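Local coordinates for In2-1 family protein, glutathione transferase lambda3 (Populus trichocarpa, PDB 4PQI) that binds glutathione and, as a monomeric Lambda-class glutathione transferase of terrestrial plants, probably catalyses thiol-transfer reactions, at residues Thr140-Asp145 against Ile191-Val196; Val47-Asn52 against Lys173-Val178; Pro152-Leu157 against Gln206-Trp211; Leu7-Pro12 against Glu109-Leu114. One frame throughout, in Å; residues are numbered along the deposited sequence.

Contact 1 (Thr140-Asp145 against Ile191-Val196); sequences TAFKGD and IFLLEV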
loop_
_atom_site.group_PDB
_atom_site.type_symbol
_atom_site.label_atom_id
_atom_site.label_comp_id
_atom_site.label_asym_id
_atom_site.label_seq_id
_atom_site.Cartn_x
_atom_site.Cartn_y
_atom_site.Cartn_z
ATOM N N THR A 140 -7.836 5.351 15.317
ATOM C CA THR A 140 -8.182 6.026 16.564
ATOM C C THR A 140 -9.353 5.342 17.270
ATOM O O THR A 140 -9.933 5.899 18.200
ATOM C CB THR A 140 -8.533 7.515 16.332
ATOM O OG1 THR A 140 -9.622 7.619 15.403
ATOM C CG2 THR A 140 -7.336 8.265 15.774
ATOM N N ALA A 141 -9.698 4.136 16.832
ATOM C CA ALA A 141 -10.885 3.453 17.354
ATOM C C ALA A 141 -10.573 2.342 18.370
ATOM O O ALA A 141 -11.490 1.748 18.955
ATOM C CB ALA A 141 -11.705 2.896 16.205
ATOM N N PHE A 142 -9.287 2.076 18.586
ATOM C CA PHE A 142 -8.863 0.900 19.339
ATOM C C PHE A 142 -9.309 0.910 20.787
ATOM O O PHE A 142 -9.472 -0.151 21.390
ATOM C CB PHE A 142 -7.349 0.701 19.245
ATOM C CG PHE A 142 -6.858 0.535 17.845
ATOM C CD1 PHE A 142 -7.615 -0.149 16.910
ATOM C CD2 PHE A 142 -5.657 1.096 17.448
ATOM C CE1 PHE A 142 -7.173 -0.287 15.612
ATOM C CE2 PHE A 142 -5.208 0.963 16.147
ATOM C CZ PHE A 142 -5.965 0.273 15.228
ATOM N N LYS A 143 -9.521 2.097 21.346
ATOM C CA LYS A 143 -9.905 2.198 22.756
ATOM C C LYS A 143 -11.417 2.290 22.972
ATOM O O LYS A 143 -11.873 2.405 24.102
ATOM C CB LYS A 143 -9.192 3.371 23.445
ATOM C CG LYS A 143 -7.688 3.172 23.619
ATOM C CD LYS A 143 -7.099 4.166 24.614
ATOM C CE LYS A 143 -5.588 3.997 24.761
ATOM N NZ LYS A 143 -4.840 4.423 23.538
ATOM N N GLY A 144 -12.194 2.231 21.895
ATOM C CA GLY A 144 -13.629 2.401 22.018
ATOM C C GLY A 144 -14.430 1.220 21.514
ATOM O O GLY A 144 -13.879 0.154 21.233
ATOM N N ASP A 145 -15.743 1.412 21.408
ATOM C CA ASP A 145 -16.618 0.403 20.827
ATOM C C ASP A 145 -16.335 0.332 19.331
ATOM O O ASP A 145 -16.604 1.286 18.590
ATOM C CB ASP A 145 -18.080 0.762 21.085
ATOM C CG ASP A 145 -19.029 -0.373 20.754
ATOM O OD1 ASP A 145 -19.721 -0.855 21.679
ATOM O OD2 ASP A 145 -19.096 -0.782 19.576
ATOM N N ILE A 191 -6.001 -8.287 10.476
ATOM C CA ILE A 191 -5.263 -9.140 11.411
ATOM C C ILE A 191 -5.331 -8.622 12.847
ATOM O O ILE A 191 -5.572 -9.396 13.789
ATOM C CB ILE A 191 -3.785 -9.272 11.004
ATOM C CG1 ILE A 191 -3.663 -9.821 9.585
ATOM C CG2 ILE A 191 -3.039 -10.177 11.966
ATOM C CD1 ILE A 191 -2.259 -9.690 9.015
ATOM N N PHE A 192 -5.119 -7.317 13.014
ATOM C CA PHE A 192 -5.035 -6.730 14.351
ATOM C C PHE A 192 -6.369 -6.791 15.088
ATOM O O PHE A 192 -6.430 -7.263 16.225
ATOM C CB PHE A 192 -4.502 -5.297 14.294
ATOM C CG PHE A 192 -4.320 -4.650 15.647
ATOM C CD1 PHE A 192 -3.543 -5.260 16.634
ATOM C CD2 PHE A 192 -4.899 -3.417 15.924
ATOM C CE1 PHE A 192 -3.362 -4.657 17.874
ATOM C CE2 PHE A 192 -4.722 -2.810 17.163
ATOM C CZ PHE A 192 -3.952 -3.427 18.138
ATOM N N LEU A 193 -7.432 -6.332 14.434
ATOM C CA LEU A 193 -8.770 -6.301 15.038
ATOM C C LEU A 193 -9.285 -7.697 15.402
ATOM O O LEU A 193 -9.880 -7.901 16.466
ATOM C CB LEU A 193 -9.756 -5.610 14.092
ATOM C CG LEU A 193 -9.521 -4.113 13.899
ATOM C CD1 LEU A 193 -10.353 -3.537 12.744
ATOM C CD2 LEU A 193 -9.811 -3.377 15.193
ATOM N N LEU A 194 -9.064 -8.659 14.513
ATOM C CA LEU A 194 -9.565 -10.003 14.750
ATOM C C LEU A 194 -8.773 -10.665 15.879
ATOM O O LEU A 194 -9.356 -11.246 16.784
ATOM C CB LEU A 194 -9.502 -10.836 13.476
ATOM C CG LEU A 194 -10.126 -12.227 13.588
ATOM C CD1 LEU A 194 -11.589 -12.142 14.014
ATOM C CD2 LEU A 194 -9.996 -12.958 12.271
ATOM N N GLU A 195 -7.450 -10.547 15.845
ATOM C CA GLU A 195 -6.618 -11.221 16.850
ATOM C C GLU A 195 -6.728 -10.592 18.229
ATOM O O GLU A 195 -6.784 -11.294 19.231
ATOM C CB GLU A 195 -5.148 -11.286 16.418
ATOM C CG GLU A 195 -4.900 -12.232 15.259
ATOM C CD GLU A 195 -5.509 -13.600 15.508
ATOM O OE1 GLU A 195 -6.312 -14.061 14.662
ATOM O OE2 GLU A 195 -5.189 -14.211 16.556
ATOM N N VAL A 196 -6.772 -9.267 18.286
ATOM C CA VAL A 196 -6.730 -8.600 19.583
ATOM C C VAL A 196 -8.116 -8.214 20.118
ATOM O O VAL A 196 -8.361 -8.276 21.319
ATOM C CB VAL A 196 -5.773 -7.390 19.553
ATOM C CG1 VAL A 196 -5.761 -6.676 20.887
ATOM C CG2 VAL A 196 -4.373 -7.847 19.183
#

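Contact 2 (Val47-Asn52 against Lys173-Val178); sequences VWITRN and KEFSLV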
loop_
_atom_site.group_PDB
_atom_site.type_symbol
_atom_site.label_atom_id
_atom_site.label_comp_id
_atom_site.label_asym_id
_atom_site.label_seq_id
_atom_site.Cartn_x
_atom_site.Cartn_y
_atom_site.Cartn_z
ATOM N N VAL A 47 3.486 1.509 -2.977
ATOM C CA VAL A 47 4.334 1.733 -4.140
ATOM C C VAL A 47 4.957 0.418 -4.588
ATOM O O VAL A 47 5.088 0.149 -5.795
ATOM C CB VAL A 47 5.423 2.774 -3.847
ATOM C CG1 VAL A 47 6.151 3.135 -5.129
ATOM C CG2 VAL A 47 4.803 4.018 -3.210
ATOM N N TRP A 48 5.310 -0.415 -3.616
ATOM C CA TRP A 48 5.862 -1.738 -3.888
ATOM C C TRP A 48 4.955 -2.594 -4.794
ATOM O O TRP A 48 5.406 -3.143 -5.795
ATOM C CB TRP A 48 6.122 -2.436 -2.559
ATOM C CG TRP A 48 6.928 -3.690 -2.632
ATOM C CD1 TRP A 48 7.452 -4.285 -3.750
ATOM C CD2 TRP A 48 7.300 -4.518 -1.527
ATOM N NE1 TRP A 48 8.126 -5.426 -3.402
ATOM C CE2 TRP A 48 8.049 -5.590 -2.043
ATOM C CE3 TRP A 48 7.068 -4.454 -0.149
ATOM C CZ2 TRP A 48 8.572 -6.594 -1.225
ATOM C CZ3 TRP A 48 7.589 -5.443 0.656
ATOM C CH2 TRP A 48 8.325 -6.501 0.120
ATOM N N ILE A 49 3.680 -2.705 -4.427
ATOM C CA ILE A 49 2.710 -3.446 -5.219
ATOM C C ILE A 49 2.585 -2.876 -6.634
ATOM O O ILE A 49 2.529 -3.633 -7.607
ATOM C CB ILE A 49 1.312 -3.406 -4.560
ATOM C CG1 ILE A 49 1.393 -3.935 -3.124
ATOM C CG2 ILE A 49 0.289 -4.181 -5.406
ATOM C CD1 ILE A 49 0.187 -3.529 -2.250
ATOM N N THR A 50 2.530 -1.548 -6.737
ATOM C CA THR A 50 2.413 -0.887 -8.030
ATOM C C THR A 50 3.620 -1.206 -8.914
ATOM O O THR A 50 3.463 -1.551 -10.091
ATOM C CB THR A 50 2.231 0.666 -7.898
ATOM O OG1 THR A 50 1.139 0.971 -7.027
ATOM C CG2 THR A 50 1.969 1.287 -9.243
ATOM N N ARG A 51 4.818 -1.104 -8.337
ATOM C CA ARG A 51 6.073 -1.446 -9.020
ATOM C C ARG A 51 6.028 -2.854 -9.600
ATOM O O ARG A 51 6.384 -3.086 -10.766
ATOM C CB ARG A 51 7.232 -1.343 -8.023
ATOM C CG ARG A 51 8.570 -1.906 -8.496
ATOM C CD ARG A 51 9.555 -1.846 -7.327
ATOM N NE ARG A 51 10.825 -2.537 -7.547
ATOM C CZ ARG A 51 11.094 -3.788 -7.176
ATOM N NH1 ARG A 51 10.175 -4.552 -6.600
ATOM N NH2 ARG A 51 12.295 -4.286 -7.412
ATOM N N ASN A 52 5.586 -3.789 -8.762
ATOM C CA ASN A 52 5.511 -5.197 -9.117
ATOM C C ASN A 52 4.511 -5.432 -10.252
ATOM O O ASN A 52 4.859 -6.005 -11.288
ATOM C CB ASN A 52 5.149 -6.038 -7.882
ATOM C CG ASN A 52 6.267 -6.066 -6.825
ATOM O OD1 ASN A 52 7.350 -5.513 -7.032
ATOM N ND2 ASN A 52 5.995 -6.703 -5.686
ATOM N N LYS A 173 -14.505 -3.994 -12.730
ATOM C CA LYS A 173 -13.809 -5.065 -13.435
ATOM C C LYS A 173 -12.296 -5.144 -13.153
ATOM O O LYS A 173 -11.763 -6.218 -12.871
ATOM C CB LYS A 173 -14.063 -4.887 -14.935
ATOM C CG LYS A 173 -13.527 -5.969 -15.853
ATOM C CD LYS A 173 -14.105 -5.765 -17.257
ATOM C CE LYS A 173 -13.113 -6.157 -18.350
ATOM N NZ LYS A 173 -11.891 -5.290 -18.356
ATOM N N GLU A 174 -11.606 -4.012 -13.226
ATOM C CA GLU A 174 -10.146 -4.030 -13.223
ATOM C C GLU A 174 -9.529 -3.634 -11.880
ATOM O O GLU A 174 -9.956 -2.677 -11.245
ATOM C CB GLU A 174 -9.587 -3.121 -14.333
ATOM C CG GLU A 174 -10.433 -3.023 -15.603
ATOM C CD GLU A 174 -11.572 -1.984 -15.514
ATOM O OE1 GLU A 174 -12.042 -1.649 -14.391
ATOM O OE2 GLU A 174 -12.006 -1.503 -16.586
ATOM N N PHE A 175 -8.513 -4.383 -11.464
ATOM C CA PHE A 175 -7.633 -4.004 -10.357
ATOM C C PHE A 175 -7.026 -2.622 -10.660
ATOM O O PHE A 175 -6.614 -2.350 -11.801
ATOM C CB PHE A 175 -6.539 -5.076 -10.237
ATOM C CG PHE A 175 -5.602 -4.905 -9.068
ATOM C CD1 PHE A 175 -6.078 -4.878 -7.765
ATOM C CD2 PHE A 175 -4.228 -4.845 -9.278
ATOM C CE1 PHE A 175 -5.204 -4.759 -6.695
ATOM C CE2 PHE A 175 -3.352 -4.720 -8.218
ATOM C CZ PHE A 175 -3.842 -4.675 -6.922
ATOM N N SER A 176 -6.979 -1.749 -9.656
ATOM C CA SER A 176 -6.504 -0.383 -9.873
ATOM C C SER A 176 -5.691 0.196 -8.702
ATOM O O SER A 176 -5.528 -0.444 -7.654
ATOM C CB SER A 176 -7.691 0.558 -10.150
ATOM O OG SER A 176 -8.356 0.882 -8.929
ATOM N N LEU A 177 -5.211 1.426 -8.886
ATOM C CA LEU A 177 -4.512 2.166 -7.837
ATOM C C LEU A 177 -5.322 2.297 -6.535
ATOM O O LEU A 177 -4.740 2.367 -5.439
ATOM C CB LEU A 177 -4.094 3.553 -8.344
ATOM C CG LEU A 177 -3.065 3.594 -9.486
ATOM C CD1 LEU A 177 -2.654 5.037 -9.837
ATOM C CD2 LEU A 177 -1.839 2.743 -9.148
ATOM N N VAL A 178 -6.650 2.333 -6.660
ATOM C CA VAL A 178 -7.531 2.461 -5.507
ATOM C C VAL A 178 -7.433 1.239 -4.598
ATOM O O VAL A 178 -7.213 1.381 -3.394
ATOM C CB VAL A 178 -9.001 2.726 -5.913
ATOM C CG1 VAL A 178 -9.853 2.970 -4.687
ATOM C CG2 VAL A 178 -9.092 3.932 -6.841
#

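Contact 3 (Pro152-Leu157 against Gln206-Trp211); sequences PAFDHL and QKLAAW. Unlike the reference sequence in segment 152-157: His156 (reference Tyr).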
loop_
_atom_site.group_PDB
_atom_site.type_symbol
_atom_site.label_atom_id
_atom_site.label_comp_id
_atom_site.label_asym_id
_atom_site.label_seq_id
_atom_site.Cartn_x
_atom_site.Cartn_y
_atom_site.Cartn_z
ATOM N N PRO A 152 -18.196 2.306 10.836
ATOM C CA PRO A 152 -18.603 3.216 9.757
ATOM C C PRO A 152 -17.554 3.342 8.646
ATOM O O PRO A 152 -17.909 3.567 7.486
ATOM C CB PRO A 152 -18.782 4.552 10.485
ATOM C CG PRO A 152 -19.227 4.137 11.862
ATOM C CD PRO A 152 -18.387 2.926 12.165
ATOM N N ALA A 153 -16.281 3.185 8.994
ATOM C CA ALA A 153 -15.227 3.291 7.995
ATOM C C ALA A 153 -15.168 2.048 7.103
ATOM O O ALA A 153 -15.016 2.161 5.887
ATOM C CB ALA A 153 -13.874 3.600 8.649
ATOM N N PHE A 154 -15.301 0.861 7.692
ATOM C CA PHE A 154 -15.435 -0.347 6.877
ATOM C C PHE A 154 -16.754 -0.367 6.094
ATOM O O PHE A 154 -16.810 -0.905 4.986
ATOM C CB PHE A 154 -15.250 -1.617 7.718
ATOM C CG PHE A 154 -13.857 -1.761 8.265
ATOM C CD1 PHE A 154 -12.791 -2.073 7.414
ATOM C CD2 PHE A 154 -13.596 -1.537 9.612
ATOM C CE1 PHE A 154 -11.494 -2.181 7.911
ATOM C CE2 PHE A 154 -12.309 -1.652 10.115
ATOM C CZ PHE A 154 -11.254 -1.967 9.266
ATOM N N ASP A 155 -17.807 0.215 6.663
ATOM C CA ASP A 155 -19.089 0.308 5.965
ATOM C C ASP A 155 -18.919 1.179 4.711
ATOM O O ASP A 155 -19.461 0.876 3.653
ATOM C CB ASP A 155 -20.179 0.895 6.872
ATOM C CG ASP A 155 -20.736 -0.111 7.865
ATOM O OD1 ASP A 155 -20.280 -1.280 7.876
ATOM O OD2 ASP A 155 -21.632 0.275 8.651
ATOM N N HIS A 156 -18.163 2.260 4.839
ATOM C CA HIS A 156 -17.905 3.127 3.703
ATOM C C HIS A 156 -17.241 2.331 2.572
ATOM O O HIS A 156 -17.628 2.444 1.417
ATOM C CB HIS A 156 -17.061 4.334 4.115
ATOM C CG HIS A 156 -17.297 5.549 3.269
ATOM N ND1 HIS A 156 -18.526 6.169 3.188
ATOM C CD2 HIS A 156 -16.471 6.245 2.451
ATOM C CE1 HIS A 156 -18.445 7.200 2.363
ATOM N NE2 HIS A 156 -17.207 7.269 1.905
ATOM N N LEU A 157 -16.274 1.484 2.907
ATOM C CA LEU A 157 -15.654 0.647 1.880
ATOM C C LEU A 157 -16.613 -0.401 1.313
ATOM O O LEU A 157 -16.628 -0.648 0.101
ATOM C CB LEU A 157 -14.387 -0.023 2.399
ATOM C CG LEU A 157 -13.265 0.897 2.867
ATOM C CD1 LEU A 157 -12.033 0.064 3.159
ATOM C CD2 LEU A 157 -12.979 1.958 1.843
ATOM N N GLN A 206 -20.088 -8.382 2.856
ATOM C CA GLN A 206 -19.892 -9.391 1.825
ATOM C C GLN A 206 -18.913 -8.939 0.744
ATOM O O GLN A 206 -17.997 -9.670 0.373
ATOM C CB GLN A 206 -21.245 -9.734 1.184
ATOM C CG GLN A 206 -22.209 -10.520 2.074
ATOM C CD GLN A 206 -22.424 -9.919 3.461
ATOM O OE1 GLN A 206 -22.186 -10.576 4.478
ATOM N NE2 GLN A 206 -22.876 -8.669 3.503
ATOM N N LYS A 207 -19.126 -7.734 0.230
ATOM C CA LYS A 207 -18.334 -7.223 -0.883
ATOM C C LYS A 207 -16.898 -6.964 -0.458
ATOM O O LYS A 207 -15.969 -7.116 -1.250
ATOM C CB LYS A 207 -18.958 -5.935 -1.422
ATOM C CG LYS A 207 -20.312 -6.124 -2.093
ATOM C CD LYS A 207 -20.148 -6.846 -3.404
ATOM C CE LYS A 207 -21.432 -6.834 -4.209
ATOM N NZ LYS A 207 -21.221 -7.525 -5.506
ATOM N N LEU A 208 -16.721 -6.566 0.796
ATOM C CA LEU A 208 -15.387 -6.322 1.326
ATOM C C LEU A 208 -14.633 -7.650 1.421
ATOM O O LEU A 208 -13.435 -7.723 1.102
ATOM C CB LEU A 208 -15.462 -5.641 2.697
ATOM C CG LEU A 208 -14.154 -5.169 3.336
ATOM C CD1 LEU A 208 -13.510 -4.043 2.520
ATOM C CD2 LEU A 208 -14.386 -4.732 4.776
ATOM N N ALA A 209 -15.346 -8.696 1.839
ATOM C CA ALA A 209 -14.757 -10.026 1.923
ATOM C C ALA A 209 -14.315 -10.531 0.546
ATOM O O ALA A 209 -13.241 -11.112 0.411
ATOM C CB ALA A 209 -15.725 -10.997 2.574
ATOM N N ALA A 210 -15.146 -10.301 -0.467
ATOM C CA ALA A 210 -14.822 -10.690 -1.838
ATOM C C ALA A 210 -13.609 -9.921 -2.337
ATOM O O ALA A 210 -12.729 -10.483 -2.988
ATOM C CB ALA A 210 -16.014 -10.451 -2.763
ATOM N N TRP A 211 -13.582 -8.632 -2.020
ATOM C CA TRP A 211 -12.471 -7.753 -2.371
ATOM C C TRP A 211 -11.128 -8.254 -1.809
ATOM O O TRP A 211 -10.155 -8.384 -2.553
ATOM C CB TRP A 211 -12.765 -6.334 -1.893
ATOM C CG TRP A 211 -11.693 -5.356 -2.222
ATOM C CD1 TRP A 211 -11.442 -4.792 -3.435
ATOM C CD2 TRP A 211 -10.720 -4.824 -1.317
ATOM N NE1 TRP A 211 -10.370 -3.932 -3.343
ATOM C CE2 TRP A 211 -9.906 -3.940 -2.054
ATOM C CE3 TRP A 211 -10.455 -5.013 0.045
ATOM C CZ2 TRP A 211 -8.846 -3.239 -1.475
ATOM C CZ3 TRP A 211 -9.405 -4.316 0.619
ATOM C CH2 TRP A 211 -8.618 -3.434 -0.140
#

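Contact 4 (Leu7-Pro12 against Glu109-Leu114); sequences LDKSVP and EGPSLL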
loop_
_atom_site.group_PDB
_atom_site.type_symbol
_atom_site.label_atom_id
_atom_site.label_comp_id
_atom_site.label_asym_id
_atom_site.label_seq_id
_atom_site.Cartn_x
_atom_site.Cartn_y
_atom_site.Cartn_z
ATOM N N LEU A 7 -3.087 -10.141 -15.874
ATOM C CA LEU A 7 -2.569 -8.849 -16.318
ATOM C C LEU A 7 -1.281 -8.461 -15.575
ATOM O O LEU A 7 -0.518 -7.611 -16.035
ATOM C CB LEU A 7 -3.654 -7.779 -16.139
ATOM C CG LEU A 7 -3.612 -6.504 -16.983
ATOM C CD1 LEU A 7 -3.453 -6.826 -18.469
ATOM C CD2 LEU A 7 -4.882 -5.699 -16.741
ATOM N N ASP A 8 -1.054 -9.114 -14.436
ATOM C CA ASP A 8 0.089 -8.883 -13.546
ATOM C C ASP A 8 1.430 -9.165 -14.237
ATOM O O ASP A 8 1.631 -10.236 -14.785
ATOM C CB ASP A 8 -0.081 -9.806 -12.333
ATOM C CG ASP A 8 0.884 -9.513 -11.211
ATOM O OD1 ASP A 8 1.787 -8.662 -11.363
ATOM O OD2 ASP A 8 0.731 -10.156 -10.153
ATOM N N LYS A 9 2.353 -8.212 -14.200
ATOM C CA LYS A 9 3.639 -8.398 -14.871
ATOM C C LYS A 9 4.783 -8.681 -13.899
ATOM O O LYS A 9 5.951 -8.683 -14.287
ATOM C CB LYS A 9 3.972 -7.202 -15.772
ATOM C CG LYS A 9 3.310 -7.250 -17.150
ATOM C CD LYS A 9 3.928 -8.318 -18.018
ATOM C CE LYS A 9 3.238 -8.417 -19.367
ATOM N NZ LYS A 9 3.822 -9.513 -20.196
ATOM N N SER A 10 4.440 -8.940 -12.642
ATOM C CA SER A 10 5.440 -9.172 -11.602
ATOM C C SER A 10 6.092 -10.531 -11.749
ATOM O O SER A 10 5.500 -11.466 -12.279
ATOM C CB SER A 10 4.813 -9.077 -10.205
ATOM O OG SER A 10 3.948 -10.184 -9.980
ATOM N N VAL A 11 7.323 -10.631 -11.263
ATOM C CA VAL A 11 8.010 -11.910 -11.152
ATOM C C VAL A 11 8.485 -12.100 -9.703
ATOM O O VAL A 11 8.614 -11.120 -8.959
ATOM C CB VAL A 11 9.207 -11.980 -12.125
ATOM C CG1 VAL A 11 8.715 -11.989 -13.572
ATOM C CG2 VAL A 11 10.173 -10.819 -11.885
ATOM N N PRO A 12 8.709 -13.361 -9.287
ATOM C CA PRO A 12 9.334 -13.649 -7.990
ATOM C C PRO A 12 10.620 -12.848 -7.832
ATOM O O PRO A 12 11.376 -12.692 -8.793
ATOM C CB PRO A 12 9.633 -15.152 -8.074
ATOM C CG PRO A 12 8.578 -15.673 -8.950
ATOM C CD PRO A 12 8.294 -14.596 -9.971
ATOM N N GLU A 109 6.283 2.527 -17.914
ATOM C CA GLU A 109 5.699 1.475 -18.742
ATOM C C GLU A 109 4.932 0.469 -17.895
ATOM O O GLU A 109 5.074 0.442 -16.679
ATOM C CB GLU A 109 6.784 0.752 -19.533
ATOM C CG GLU A 109 7.639 1.676 -20.372
ATOM C CD GLU A 109 8.572 0.924 -21.294
ATOM O OE1 GLU A 109 8.678 1.314 -22.480
ATOM O OE2 GLU A 109 9.200 -0.057 -20.828
ATOM N N GLY A 110 4.130 -0.363 -18.551
ATOM C CA GLY A 110 3.438 -1.445 -17.879
ATOM C C GLY A 110 1.936 -1.332 -18.055
ATOM O O GLY A 110 1.453 -0.292 -18.500
ATOM N N PRO A 111 1.197 -2.402 -17.705
ATOM C CA PRO A 111 -0.268 -2.453 -17.756
ATOM C C PRO A 111 -0.917 -1.377 -16.902
ATOM O O PRO A 111 -0.350 -0.936 -15.901
ATOM C CB PRO A 111 -0.595 -3.827 -17.164
ATOM C CG PRO A 111 0.604 -4.201 -16.369
ATOM C CD PRO A 111 1.756 -3.654 -17.168
ATOM N N SER A 112 -2.125 -0.994 -17.297
ATOM C CA SER A 112 -2.847 0.116 -16.694
ATOM C C SER A 112 -3.375 -0.217 -15.301
ATOM O O SER A 112 -3.887 -1.306 -15.066
ATOM C CB SER A 112 -4.008 0.535 -17.606
ATOM O OG SER A 112 -4.245 1.928 -17.517
ATOM N N LEU A 113 -3.226 0.729 -14.380
ATOM C CA LEU A 113 -3.812 0.614 -13.052
ATOM C C LEU A 113 -4.851 1.716 -12.789
ATOM O O LEU A 113 -5.238 1.958 -11.644
ATOM C CB LEU A 113 -2.721 0.608 -11.969
ATOM C CG LEU A 113 -1.959 -0.724 -11.877
ATOM C CD1 LEU A 113 -0.771 -0.615 -10.941
ATOM C CD2 LEU A 113 -2.900 -1.851 -11.430
ATOM N N LEU A 114 -5.271 2.399 -13.852
ATOM C CA LEU A 114 -6.436 3.288 -13.810
ATOM C C LEU A 114 -7.214 3.077 -15.101
ATOM O O LEU A 114 -6.630 3.106 -16.180
ATOM C CB LEU A 114 -6.032 4.760 -13.688
ATOM C CG LEU A 114 -5.632 5.286 -12.306
ATOM C CD1 LEU A 114 -5.148 6.715 -12.416
ATOM C CD2 LEU A 114 -6.798 5.197 -11.320
#

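Contact 1 (Thr140-Asp145 against Ile191-Val196)
Phe192 drives its ring edge into the face of Phe142 in a T-shaped stack, with centroids 5.0 Å apart and planes at 84°. The atom at the point is Phe192 CE2, which hangs over the centre of the Phe142 ring and comes within 3.8 Å of Phe142 CE1; Phe192 CD2 follows at 3.9 Å from that same carbon. Phe192 reaches out from its helix with CG opposite the backbone N (chi1 -177°), whereas Phe142 is carried by a type I turn running from Ala141 to Gly144. The stack lies in the all-helical C-terminal domain of the glutathione transferase fold, where the loop after helix 118-139 meets the late turns of helix 177-197. Leu193 comes in at the edge of the Phe142 ring, near its plane, with Leu193 CD2 4.1 Å from Phe142 CE1. Phe239 of helix 228-239 makes a second edge-to-face pair with Phe142, and Tyr235 of that helix and Phe197 do likewise with Phe192.

Contact 2 (Val47-Asn52 against Lys173-Val178)
The Phe175 ring is touched at its edge, close to the ring plane, by Ile49, whose CG2 lies 4.4 Å from Phe175 CZ. Phe53 meets the same ring with planes at about 55°. This is the interface between the thioredoxin-like N-terminal domain, represented by helix 42-54, and the start of helix 177-197 in the helical domain. That start carries the N-capping box and hydrophobic staple known from glutathione transferases: Ser176 is the N-cap, Asp179 accepts from Ser176 N, and Phe175, just before the cap, packs on Ile180 inside the helix. Phe175 can reach across because its first torsion is near trans (chi1 -175°), which sends the ring toward helix 42-54. One step beyond the cap, Leu177 crosses Thr50 at about a right angle and puts a single methyl, CD2, against both branches of the threonine, 4.1 Å from Thr50 OG1 and the same from Thr50 CG2. The hydroxyl has its polar partner within its own helix, the carbonyl O of Arg46, so toward Leu177 it acts only as a packing surface. All four touching residues are buried, and the contacts are van der Waals in kind. At the cap itself, Val178 N donates to Ser176 OG over 3.2 Å, bent to 142° at the hydrogen.

Contact 3 (Pro152-Leu157 against Gln206-Trp211)
Leu208 spreads its two methyls against two residues of helix 151-160, and this apolar packing makes up the direct contact. Leu208 CD2 comes to 4.1 Å from Phe154 CD1, meeting the ring obliquely, while Leu208 CD1 sits 4.1 Å from Leu157 CB. A chi1 of -173° swings the fork of Leu208 out toward the other helix, with CD1 and CD2 divided between residues three apart on one face of the partner. Leu157 offers its CB rather than its tip. The CA atoms of Leu157 and Leu208 are 7.0 Å apart, a near approach of the two backbones. Polar ties flank this packing: the carboxylate of Glu158 accepts from Lys207 N with one oxygen and from Leu208 N with the other, gripping backbone N-H groups in the first turn of helix 206-215, where a negative charge would probably interact favourably with the positive end of the helix dipole. Asp155 OD1 adds a salt bridge to Arg205 NE just ahead of that turn. Aromatic packing adds to this, with Phe154 edge-to-face on Phe134 of helix 118-139. The whole is helix-to-helix packing, helix 151-160 against helix 206-215, within the C-terminal helical domain of the glutathione transferase fold.

Contact 4 (Leu7-Pro12 against Glu109-Leu114)
Lys9 and Leu7 both lean on the ring of Pro111, at the protein surface. Along Lys9, CB stops 4.4 Å from Pro111 CD; CG makes the contact proper, 3.9 Å from Pro111 CD and 4.2 Å from Pro111 CG. There the chain bends (chi2 -71°), and CD, CE and NZ run on in extended form away from the proline, taking the ammonium group clear of it. Leu7 approaches the other part of the ring, its CG 4.0 Å from Pro111 CB, the two side chains sliding past each other in opposite directions. Its carbonyl joins in, Leu7 O standing 3.6 Å from Pro111 CG. Between the two residues Asp8 turns its side chain away and forms an Asx turn: OD1 accepts from Ser10 N at 3.0 Å and also from the Ser10 hydroxyl, both arriving from the same face of the carboxylate and well out of its plane. The N-terminal segment thus lies across the linker between helix 97-107 and helix 118-139, backbone-bonded through Lys9 to Phe53 of helix 42-54 and tied by Asp8 OD2 to Ala220 N in helix 219-222.

Overall arrangement
Contacts 1, 2 and 3 are buried, whereas contact 4 is a surface patch of a proline ring, a leucine and the stem of a lysine. Helix 177-197 serves contact 2 at its start and contact 1 near its end, about 27 Å apart between centres. Contact 3 lies beside contact 1, joined through Leu193 CD1 and Phe154 CE2 at 3.8 Å. Contacts 2 and 4 adjoin, about 8 Å between centres, and Leu177 N probably donates to Leu113 O over 2.8 Å. Contacts 1 and 3 stay inside the helical domain, one aromatic and the other largely aliphatic; contact 2 bridges the two domains, and contact 4 lays the N-terminal segment over their linker.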